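Local coordinates for 3-deoxy-d-manno-octulosonic-acid transferase (PDB 4BFC), which probably transfers Kdo from CMP-Kdo to the lipid A precursor of lipopolysaccharide, the fragment described here being the C-terminal CMP-Kdo-binding domain, at residues A[43-48]-A[190-195]; A[49-54]-A[143-148]; A[112-117]-A[123-128]; A[152-157]-A[204-209]. All coordinates share one frame; numbering follows the deposited sequence. Where two conformers were deposited one is given.

Contact 1: A[43-48]-A[190-195]; sequences QVVTIA and DIWLAC
W192 lays the benzene half of its indole across V45, joining helix 185-197 to the central parallel sheet of a Rossmann-like domain, the CMP-Kdo-binding half of this glycosyltransferase. The overlap is a CH-pi contact: CB of V45 stands over one face of the W192 six-membered ring, 3.8 Å from its centroid and 20° off the normal. Close beside it, V45 CG2 comes to 3.3 Å from W192 CZ3. I47, two residues along strand 43-50, meets the edge of the same ring. Its CG2, set anti to its own carbonyl carbon (chi1 60° for CG1), reaches the indole rim near the ring plane and ends 3.4 Å from W192 CH2. Segments 43-48 and 190-195 run roughly antiparallel, at 151°, their axes 10.6 Å apart at closest, and the long indole bridges that gap. L62 of helix 54-68 touches both V45 and W192, extending the apolar packing. The polar end of the indole is satisfied in this buried place by the next strand, W192 NE1 being hydrogen-bonded to C132 O. On the strand side, the carbonyl oxygen T46 O approaches W192 CZ2 obliquely, at 3.4 Å.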
# COMPACT_ATOMS: atom_id res chain seq x y z
N GLN A 43 -3.00 0.67 -32.81
CA GLN A 43 -1.86 0.06 -32.08
C GLN A 43 -2.01 0.48 -30.61
O GLN A 43 -1.85 1.65 -30.28
CB GLN A 43 -0.54 0.53 -32.62
CG GLN A 43 -0.27 -0.02 -33.99
CD GLN A 43 0.99 0.58 -34.58
OE1 GLN A 43 1.24 1.79 -34.51
NE2 GLN A 43 1.82 -0.29 -35.13
N VAL A 44 -2.33 -0.53 -29.78
CA VAL A 44 -2.64 -0.26 -28.35
C VAL A 44 -1.38 -0.48 -27.49
O VAL A 44 -0.81 -1.61 -27.50
CB VAL A 44 -3.71 -1.22 -27.86
CG1 VAL A 44 -4.02 -0.93 -26.37
CG2 VAL A 44 -4.97 -0.97 -28.72
N VAL A 45 -0.96 0.61 -26.85
CA VAL A 45 0.22 0.58 -25.94
C VAL A 45 -0.32 0.84 -24.53
O VAL A 45 -1.11 1.79 -24.36
CB VAL A 45 1.32 1.57 -26.39
CG1 VAL A 45 1.65 1.33 -27.88
CG2 VAL A 45 1.00 3.06 -26.21
N THR A 46 0.17 0.06 -23.56
CA THR A 46 -0.45 0.19 -22.22
C THR A 46 0.59 0.51 -21.13
O THR A 46 1.67 -0.19 -21.07
CB THR A 46 -1.19 -1.12 -21.96
OG1 THR A 46 -2.30 -1.18 -22.84
CG2 THR A 46 -1.74 -1.27 -20.50
N ILE A 47 0.34 1.48 -20.26
CA ILE A 47 1.17 1.67 -19.11
C ILE A 47 0.33 1.21 -17.89
O ILE A 47 -0.76 1.72 -17.64
CB ILE A 47 1.73 3.08 -18.86
CG1 ILE A 47 0.60 4.12 -18.70
CG2 ILE A 47 2.62 3.50 -20.04
CD1 ILE A 47 1.05 5.57 -18.58
N ALA A 48 0.86 0.21 -17.23
CA ALA A 48 0.06 -0.57 -16.24
C ALA A 48 0.65 -0.47 -14.88
O ALA A 48 1.87 -0.52 -14.71
CB ALA A 48 -0.01 -2.03 -16.68
N ASP A 190 10.86 4.47 -27.16
CA ASP A 190 11.76 3.91 -28.26
C ASP A 190 11.51 2.46 -28.45
O ASP A 190 11.38 1.93 -29.55
CB ASP A 190 13.27 3.96 -27.92
CG ASP A 190 14.16 3.44 -29.07
OD1 ASP A 190 14.33 4.24 -30.00
OD2 ASP A 190 14.65 2.26 -29.07
N ILE A 191 11.53 1.78 -27.31
CA ILE A 191 11.41 0.36 -27.34
C ILE A 191 10.01 -0.01 -27.91
O ILE A 191 9.90 -0.97 -28.74
CB ILE A 191 11.65 -0.29 -25.93
CG1 ILE A 191 13.13 -0.18 -25.48
CG2 ILE A 191 11.19 -1.71 -25.91
CD1 ILE A 191 13.35 -0.38 -23.98
N TRP A 192 8.96 0.66 -27.45
CA TRP A 192 7.62 0.37 -27.94
C TRP A 192 7.57 0.58 -29.46
O TRP A 192 7.07 -0.27 -30.16
CB TRP A 192 6.61 1.30 -27.32
CG TRP A 192 6.14 0.85 -25.96
CD1 TRP A 192 6.39 -0.34 -25.26
CD2 TRP A 192 5.22 1.61 -25.15
NE1 TRP A 192 5.68 -0.33 -24.03
CE2 TRP A 192 4.99 0.85 -23.92
CE3 TRP A 192 4.59 2.85 -25.32
CZ2 TRP A 192 4.09 1.29 -22.98
CZ3 TRP A 192 3.74 3.30 -24.32
CH2 TRP A 192 3.50 2.54 -23.18
N LEU A 193 8.07 1.72 -29.92
CA LEU A 193 7.93 2.00 -31.36
C LEU A 193 8.68 0.99 -32.20
O LEU A 193 8.20 0.60 -33.30
CB LEU A 193 8.29 3.44 -31.65
CG LEU A 193 7.43 4.47 -30.99
CD1 LEU A 193 8.09 5.83 -31.17
CD2 LEU A 193 6.02 4.41 -31.60
N ALA A 194 9.84 0.59 -31.69
CA ALA A 194 10.61 -0.47 -32.35
C ALA A 194 9.85 -1.78 -32.36
O ALA A 194 9.69 -2.39 -33.39
CB ALA A 194 11.95 -0.62 -31.68
N CYS A 195 9.25 -2.19 -31.22
CA CYS A 195 8.48 -3.45 -31.20
C CYS A 195 7.34 -3.44 -32.21
O CYS A 195 7.05 -4.44 -32.90
CB CYS A 195 7.89 -3.69 -29.80
SG CYS A 195 9.08 -4.16 -28.53

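Contact 2: A[49-54]-A[143-148]; sequences STHAPE and GGHNIL
H51 and H145 meet through their ring nitrogens where two loops face each other at the C-terminal end of the parallel sheet, the end at which Rossmann-like domains usually bind their ligands. The polar link is one hydrogen bond between H51 NE2 and H145 NE2, 2.8 Å long with an angle of 158°; either ring could be the donor. The rings come from opposite directions and meet rim to rim, their planes only 24° apart, with neither over the other's face. Van der Waals contact comes from S49, where strand 43-50 turns a corner: its CB lies 3.7 Å from H145 CD2. Further bonds shape each loop. E54 OE1 accepts from the backbone N of H51, at 171°, while the same carboxylate receives backbone N-H groups from G136, S137 and L138. The other imidazole nitrogen of H145, ND1, is bonded to E82 of the second subunit, and a bound sulfate lies about 3 Å from the H145 side chain. In the 143-148 loop, N146 OD1 caps the following helix, accepting from L148 N at 3.1 Å with the donor above the carbonyl plane.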
# COMPACT_ATOMS: atom_id res chain seq x y z
N SER A 49 -0.24 -0.36 -13.88
CA SER A 49 0.22 -0.24 -12.48
C SER A 49 1.21 0.91 -12.25
O SER A 49 2.24 0.75 -11.57
CB SER A 49 0.77 -1.56 -11.98
OG SER A 49 -0.25 -2.54 -12.03
N THR A 50 0.89 2.06 -12.79
CA THR A 50 1.78 3.20 -12.78
C THR A 50 1.68 3.96 -11.46
O THR A 50 0.65 3.96 -10.76
CB THR A 50 1.50 4.19 -13.94
OG1 THR A 50 0.10 4.49 -13.97
CG2 THR A 50 1.92 3.54 -15.29
N HIS A 51 2.79 4.62 -11.14
CA HIS A 51 2.97 5.59 -10.04
C HIS A 51 3.48 6.90 -10.57
O HIS A 51 4.13 6.90 -11.63
CB HIS A 51 4.03 5.09 -9.06
CG HIS A 51 3.74 3.77 -8.37
ND1 HIS A 51 3.83 3.63 -7.03
CD2 HIS A 51 3.35 2.53 -8.88
CE1 HIS A 51 3.57 2.32 -6.72
NE2 HIS A 51 3.27 1.67 -7.83
N ALA A 52 3.29 8.00 -9.81
CA ALA A 52 3.88 9.31 -10.17
C ALA A 52 5.40 9.12 -10.10
O ALA A 52 5.92 8.49 -9.17
CB ALA A 52 3.46 10.38 -9.20
N PRO A 53 6.16 9.68 -11.05
CA PRO A 53 5.81 10.61 -12.17
C PRO A 53 5.77 9.84 -13.51
O PRO A 53 5.90 10.43 -14.60
CB PRO A 53 7.02 11.55 -12.16
CG PRO A 53 8.14 10.64 -11.89
CD PRO A 53 7.62 9.64 -10.85
N GLU A 54 5.53 8.55 -13.44
CA GLU A 54 5.59 7.66 -14.65
C GLU A 54 4.54 8.07 -15.72
O GLU A 54 4.87 8.02 -16.91
CB GLU A 54 5.40 6.21 -14.30
CG GLU A 54 6.49 5.63 -13.42
CD GLU A 54 6.26 4.16 -13.07
OE1 GLU A 54 5.08 3.78 -12.75
OE2 GLU A 54 7.21 3.37 -13.18
N GLY A 143 10.47 -0.18 -7.27
CA GLY A 143 10.37 -1.57 -6.78
C GLY A 143 9.66 -2.53 -7.69
O GLY A 143 9.90 -3.74 -7.63
N GLY A 144 8.71 -2.02 -8.49
CA GLY A 144 8.15 -2.80 -9.58
C GLY A 144 6.87 -3.52 -9.20
O GLY A 144 6.49 -3.51 -8.03
N HIS A 145 6.20 -4.02 -10.22
CA HIS A 145 5.00 -4.86 -10.12
C HIS A 145 5.10 -6.10 -10.94
O HIS A 145 6.07 -6.33 -11.73
CB HIS A 145 3.77 -3.98 -10.47
CG HIS A 145 3.49 -2.93 -9.44
ND1 HIS A 145 3.13 -3.24 -8.15
CD2 HIS A 145 3.54 -1.55 -9.49
CE1 HIS A 145 3.02 -2.13 -7.44
NE2 HIS A 145 3.21 -1.09 -8.27
N ASN A 146 4.11 -6.99 -10.79
CA ASN A 146 4.21 -8.34 -11.34
C ASN A 146 4.13 -8.39 -12.84
O ASN A 146 3.03 -8.26 -13.46
CB ASN A 146 3.05 -9.17 -10.71
CG ASN A 146 3.24 -10.66 -10.94
OD1 ASN A 146 4.22 -11.08 -11.51
ND2 ASN A 146 2.24 -11.45 -10.57
N ILE A 147 5.25 -8.71 -13.47
CA ILE A 147 5.27 -8.86 -14.94
C ILE A 147 4.71 -10.18 -15.47
O ILE A 147 4.63 -10.34 -16.65
CB ILE A 147 6.72 -8.58 -15.43
CG1 ILE A 147 7.70 -9.61 -14.82
CG2 ILE A 147 7.12 -7.15 -15.12
CD1 ILE A 147 8.90 -9.83 -15.77
N LEU A 148 4.36 -11.14 -14.62
CA LEU A 148 3.90 -12.45 -15.12
C LEU A 148 2.58 -12.37 -15.86
O LEU A 148 2.33 -13.11 -16.83
CB LEU A 148 3.79 -13.42 -13.91
CG LEU A 148 5.13 -13.84 -13.28
CD1 LEU A 148 4.90 -14.73 -12.05
CD2 LEU A 148 5.97 -14.54 -14.32

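Contact 3: A[112-117]-A[123-128]; sequences QVYLAD and WLWYAL
The side chains of Y114 and W125 cross at about a right angle, their ring planes at 62°, the tyrosine turning its edge toward the indole face in an offset edge-to-face pair. The contact lies within a beta-alpha-beta crossover, in which helix 122-128 links parallel strands 113-115 and 131-134. The centroids of the Y114 ring and the W125 six-membered ring are 5.6 Å apart, and Y114 CE2 does the touching, 3.7 Å from W125 CH2. A chi1 of -170°, which sets CG opposite the backbone N, carries the Y114 ring out from strand 113-115 toward helix 122-128.

A116 lies over one face of the pyrrole half. Its CB sits 3.5 Å from the centroid of the five-membered ring and 21° off the normal, a CH-pi contact whose nearest atom pair is A116 CB with W125 NE1 at 3.3 Å. L124 CG lies over the opposite face, so the indole is held between two aliphatic groups. A116 is the centre of an inverse gamma turn, which bends the chain as it leaves the strand.

A water joins the polar atoms: it donates to A116 O and accepts from W125 NE1, 2.8 Å from each. Y114 OH is bonded to Q105 O, and V77 of strand 72-78 packs on W125. Dispersion and CH-pi attraction thus probably help to hold the indole's tilt, while a single water gives its buried N-H an acceptor.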
# COMPACT_ATOMS: atom_id res chain seq x y z
N GLN A 112 -6.88 9.34 -27.74
CA GLN A 112 -5.41 9.28 -27.73
C GLN A 112 -4.99 8.53 -26.48
O GLN A 112 -3.98 7.80 -26.49
CB GLN A 112 -4.83 10.67 -27.73
CG GLN A 112 -5.06 11.39 -29.06
CD GLN A 112 -4.38 12.76 -29.15
OE1 GLN A 112 -4.71 13.71 -28.39
NE2 GLN A 112 -3.40 12.87 -30.05
N VAL A 113 -5.71 8.77 -25.38
CA VAL A 113 -5.39 8.05 -24.11
C VAL A 113 -6.72 7.50 -23.59
O VAL A 113 -7.72 8.22 -23.54
CB VAL A 113 -4.79 9.00 -23.05
CG1 VAL A 113 -4.55 8.26 -21.68
CG2 VAL A 113 -3.48 9.62 -23.56
N TYR A 114 -6.73 6.24 -23.23
CA TYR A 114 -7.85 5.70 -22.54
C TYR A 114 -7.45 5.50 -21.09
O TYR A 114 -6.59 4.66 -20.80
CB TYR A 114 -8.21 4.36 -23.18
CG TYR A 114 -9.52 3.83 -22.68
CD1 TYR A 114 -10.72 4.49 -22.96
CD2 TYR A 114 -9.55 2.68 -21.86
CE1 TYR A 114 -11.95 3.97 -22.48
CE2 TYR A 114 -10.75 2.13 -21.41
CZ TYR A 114 -11.96 2.83 -21.69
OH TYR A 114 -13.13 2.28 -21.22
N LEU A 115 -8.06 6.30 -20.21
CA LEU A 115 -7.80 6.11 -18.77
C LEU A 115 -8.69 4.99 -18.24
O LEU A 115 -9.96 5.10 -18.18
CB LEU A 115 -8.03 7.39 -18.04
CG LEU A 115 -7.86 7.37 -16.53
CD1 LEU A 115 -6.43 6.91 -16.10
CD2 LEU A 115 -8.12 8.79 -16.00
N ALA A 116 -8.05 3.87 -17.91
CA ALA A 116 -8.74 2.71 -17.40
C ALA A 116 -8.91 2.78 -15.87
O ALA A 116 -8.28 2.05 -15.06
CB ALA A 116 -8.08 1.38 -17.89
N ASP A 117 -9.73 3.72 -15.47
CA ASP A 117 -9.93 4.12 -14.07
C ASP A 117 -11.06 3.30 -13.45
O ASP A 117 -12.13 3.87 -13.06
CB ASP A 117 -10.11 5.64 -13.91
CG ASP A 117 -11.28 6.23 -14.72
OD1 ASP A 117 -11.77 5.57 -15.66
OD2 ASP A 117 -11.72 7.31 -14.29
N TRP A 123 -6.30 -7.40 -16.34
CA TRP A 123 -6.24 -8.48 -17.32
C TRP A 123 -6.92 -8.11 -18.63
O TRP A 123 -6.42 -8.43 -19.68
CB TRP A 123 -6.82 -9.79 -16.79
CG TRP A 123 -5.78 -10.52 -15.98
CD1 TRP A 123 -5.15 -10.07 -14.83
CD2 TRP A 123 -5.15 -11.83 -16.29
NE1 TRP A 123 -4.23 -11.00 -14.38
CE2 TRP A 123 -4.18 -12.07 -15.21
CE3 TRP A 123 -5.30 -12.79 -17.29
CZ2 TRP A 123 -3.40 -13.23 -15.16
CZ3 TRP A 123 -4.50 -13.95 -17.23
CH2 TRP A 123 -3.57 -14.16 -16.19
N LEU A 124 -8.06 -7.43 -18.54
CA LEU A 124 -8.73 -7.02 -19.76
C LEU A 124 -7.79 -6.12 -20.62
O LEU A 124 -7.71 -6.35 -21.84
CB LEU A 124 -10.03 -6.25 -19.43
CG LEU A 124 -10.91 -5.54 -20.47
CD1 LEU A 124 -11.25 -6.56 -21.53
CD2 LEU A 124 -12.18 -4.93 -19.81
N TRP A 125 -7.18 -5.12 -19.98
CA TRP A 125 -6.32 -4.14 -20.71
C TRP A 125 -5.11 -4.84 -21.27
O TRP A 125 -4.79 -4.65 -22.42
CB TRP A 125 -5.94 -2.96 -19.85
CG TRP A 125 -7.19 -2.41 -19.16
CD1 TRP A 125 -7.39 -2.28 -17.81
CD2 TRP A 125 -8.47 -2.08 -19.79
NE1 TRP A 125 -8.68 -1.86 -17.54
CE2 TRP A 125 -9.38 -1.72 -18.69
CE3 TRP A 125 -8.94 -2.07 -21.09
CZ2 TRP A 125 -10.67 -1.35 -18.92
CZ3 TRP A 125 -10.29 -1.74 -21.32
CH2 TRP A 125 -11.11 -1.33 -20.25
N TYR A 126 -4.41 -5.64 -20.46
CA TYR A 126 -3.29 -6.43 -21.08
C TYR A 126 -3.76 -7.28 -22.29
O TYR A 126 -3.09 -7.37 -23.29
CB TYR A 126 -2.72 -7.43 -20.06
CG TYR A 126 -1.89 -6.86 -18.96
CD1 TYR A 126 -0.93 -5.88 -19.26
CD2 TYR A 126 -2.02 -7.29 -17.62
CE1 TYR A 126 -0.12 -5.35 -18.29
CE2 TYR A 126 -1.20 -6.75 -16.63
CZ TYR A 126 -0.26 -5.80 -16.97
OH TYR A 126 0.56 -5.28 -16.03
N ALA A 127 -4.95 -7.88 -22.20
CA ALA A 127 -5.44 -8.72 -23.30
C ALA A 127 -5.73 -7.88 -24.58
O ALA A 127 -5.83 -8.42 -25.69
CB ALA A 127 -6.68 -9.49 -22.88
N LEU A 128 -5.86 -6.58 -24.42
CA LEU A 128 -6.09 -5.66 -25.55
C LEU A 128 -4.80 -5.02 -26.08
O LEU A 128 -4.82 -4.27 -27.09
CB LEU A 128 -7.15 -4.60 -25.20
CG LEU A 128 -8.58 -5.14 -25.00
CD1 LEU A 128 -9.49 -4.01 -24.56
CD2 LEU A 128 -9.10 -5.74 -26.31
O HOH W 1 -8.99 -0.69 -15.04

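Contact 4: A[152-157]-A[204-209]; sequences VLNVPT and QLVAQA
The rotamer of V206 places CG1 anti to its backbone N (chi1 173°) and CG2 beside that N, so that one methyl faces the side chain of N154 and the other its carbonyl, while the positive phi of N154 (67°) turns its backbone into position. That residue is C-prime of a Schellman motif: V155 N bonds to P150 O and N154 N to M151 O, ending helix 148-152 and sending the chain toward strand 157-159 of the parallel sheet. Helix 199-214 packs against this turn. V206 CG2 comes within 3.4 Å of the carbonyl oxygen N154 O, and V206 CG1 lies 3.5 Å from the amide oxygen N154 OD1. Deeper in, P156 CD faces V206 CG2 at 4.1 Å, and P156 CB meets the CD2 methyl of L205 at 3.8 Å. The contact is van der Waals packing, of the V206 methyls on the N154 oxygens and of the P156 ring on V206 and L205, open to solvent at N154. A molecule of beta-mercaptoethanol lies about 4 Å from the L205 side chain. Beyond the proline the segment after the turn is tied internally, T157 OG1 donating to V155 O over 2.9 Å.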
# COMPACT_ATOMS: atom_id res chain seq x y z
N VAL A 152 2.04 -13.92 -19.63
CA VAL A 152 1.14 -15.07 -19.82
C VAL A 152 0.17 -14.74 -20.95
O VAL A 152 -0.22 -15.61 -21.71
CB VAL A 152 0.40 -15.31 -18.46
CG1 VAL A 152 -0.92 -16.07 -18.59
CG2 VAL A 152 1.33 -15.99 -17.46
N LEU A 153 -0.17 -13.46 -21.11
CA LEU A 153 -1.07 -13.03 -22.19
C LEU A 153 -0.38 -12.65 -23.48
O LEU A 153 -1.00 -12.09 -24.42
CB LEU A 153 -2.02 -11.92 -21.72
CG LEU A 153 -3.01 -12.20 -20.60
CD1 LEU A 153 -3.51 -10.88 -20.02
CD2 LEU A 153 -4.21 -13.04 -21.07
N ASN A 154 0.90 -13.01 -23.58
CA ASN A 154 1.67 -12.86 -24.79
C ASN A 154 1.94 -11.41 -25.23
O ASN A 154 2.18 -11.13 -26.40
CB ASN A 154 1.04 -13.71 -25.93
CG ASN A 154 0.97 -15.19 -25.55
OD1 ASN A 154 1.99 -15.81 -25.32
ND2 ASN A 154 -0.25 -15.73 -25.42
N VAL A 155 1.99 -10.51 -24.24
CA VAL A 155 2.25 -9.11 -24.49
C VAL A 155 3.73 -8.81 -24.29
O VAL A 155 4.25 -9.03 -23.21
CB VAL A 155 1.49 -8.17 -23.53
CG1 VAL A 155 1.75 -6.73 -23.92
CG2 VAL A 155 0.01 -8.49 -23.58
N PRO A 156 4.42 -8.28 -25.33
CA PRO A 156 5.78 -7.77 -25.09
C PRO A 156 5.84 -6.74 -23.96
O PRO A 156 5.02 -5.81 -23.91
CB PRO A 156 6.18 -7.16 -26.42
CG PRO A 156 5.24 -7.73 -27.42
CD PRO A 156 3.97 -8.06 -26.72
N THR A 157 6.77 -6.93 -23.00
CA THR A 157 6.74 -6.19 -21.70
C THR A 157 8.02 -5.40 -21.43
O THR A 157 9.14 -5.93 -21.58
CB THR A 157 6.44 -7.15 -20.53
OG1 THR A 157 5.17 -7.78 -20.78
CG2 THR A 157 6.38 -6.41 -19.11
N GLN A 204 9.78 -13.31 -31.52
CA GLN A 204 10.88 -13.96 -30.78
C GLN A 204 10.87 -13.63 -29.26
O GLN A 204 11.13 -14.51 -28.43
CB GLN A 204 12.24 -13.67 -31.43
CG GLN A 204 13.47 -13.71 -30.50
CD GLN A 204 14.02 -15.12 -30.24
OE1 GLN A 204 13.41 -16.14 -30.61
NE2 GLN A 204 15.20 -15.18 -29.59
N LEU A 205 10.54 -12.39 -28.90
CA LEU A 205 10.45 -12.03 -27.46
C LEU A 205 9.35 -12.85 -26.74
O LEU A 205 9.57 -13.39 -25.62
CB LEU A 205 10.17 -10.52 -27.30
CG LEU A 205 10.30 -9.78 -25.99
CD1 LEU A 205 11.71 -9.78 -25.44
CD2 LEU A 205 9.83 -8.38 -26.32
N VAL A 206 8.16 -12.91 -27.36
CA VAL A 206 7.01 -13.64 -26.81
C VAL A 206 7.37 -15.14 -26.70
O VAL A 206 7.03 -15.80 -25.72
CB VAL A 206 5.72 -13.36 -27.61
CG1 VAL A 206 4.53 -14.21 -27.18
CG2 VAL A 206 5.32 -11.88 -27.47
N ALA A 207 8.09 -15.65 -27.70
CA ALA A 207 8.63 -17.03 -27.65
C ALA A 207 9.56 -17.30 -26.46
O ALA A 207 9.39 -18.30 -25.76
CB ALA A 207 9.29 -17.39 -29.00
N GLN A 208 10.52 -16.41 -26.20
CA GLN A 208 11.45 -16.57 -25.12
C GLN A 208 10.73 -16.48 -23.78
O GLN A 208 11.09 -17.18 -22.82
CB GLN A 208 12.54 -15.50 -25.14
CG GLN A 208 13.58 -15.64 -26.24
CD GLN A 208 14.23 -17.00 -26.21
OE1 GLN A 208 14.02 -17.79 -27.12
NE2 GLN A 208 14.96 -17.31 -25.14
N ALA A 209 9.73 -15.58 -23.69
CA ALA A 209 8.90 -15.47 -22.48
C ALA A 209 8.18 -16.77 -22.16
O ALA A 209 8.23 -17.27 -21.02
CB ALA A 209 7.87 -14.34 -22.65

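In the fold
The four contacts illustrate how helices and loops are fitted round one parallel sheet. Contacts 1 and 2 use successive parts of strand 43-50, their centres 15 Å apart: the first lies in the buried body of the domain, the second at the loop end, beside the sulfate and the second subunit. Contacts 1 and 3 have centres 13 Å apart and touch where V44 CB lies 3.3 Å from L128 O. The helix of contact 3 also reaches contact 4, Y126 CB packing 3.5 Å from L153 CD1. Contacts 2 and 4 meet through I147 and T157, although their centres are 18 Å apart. The sulfate may mark an anion-binding pocket, but it probably came from the crystallisation liquor.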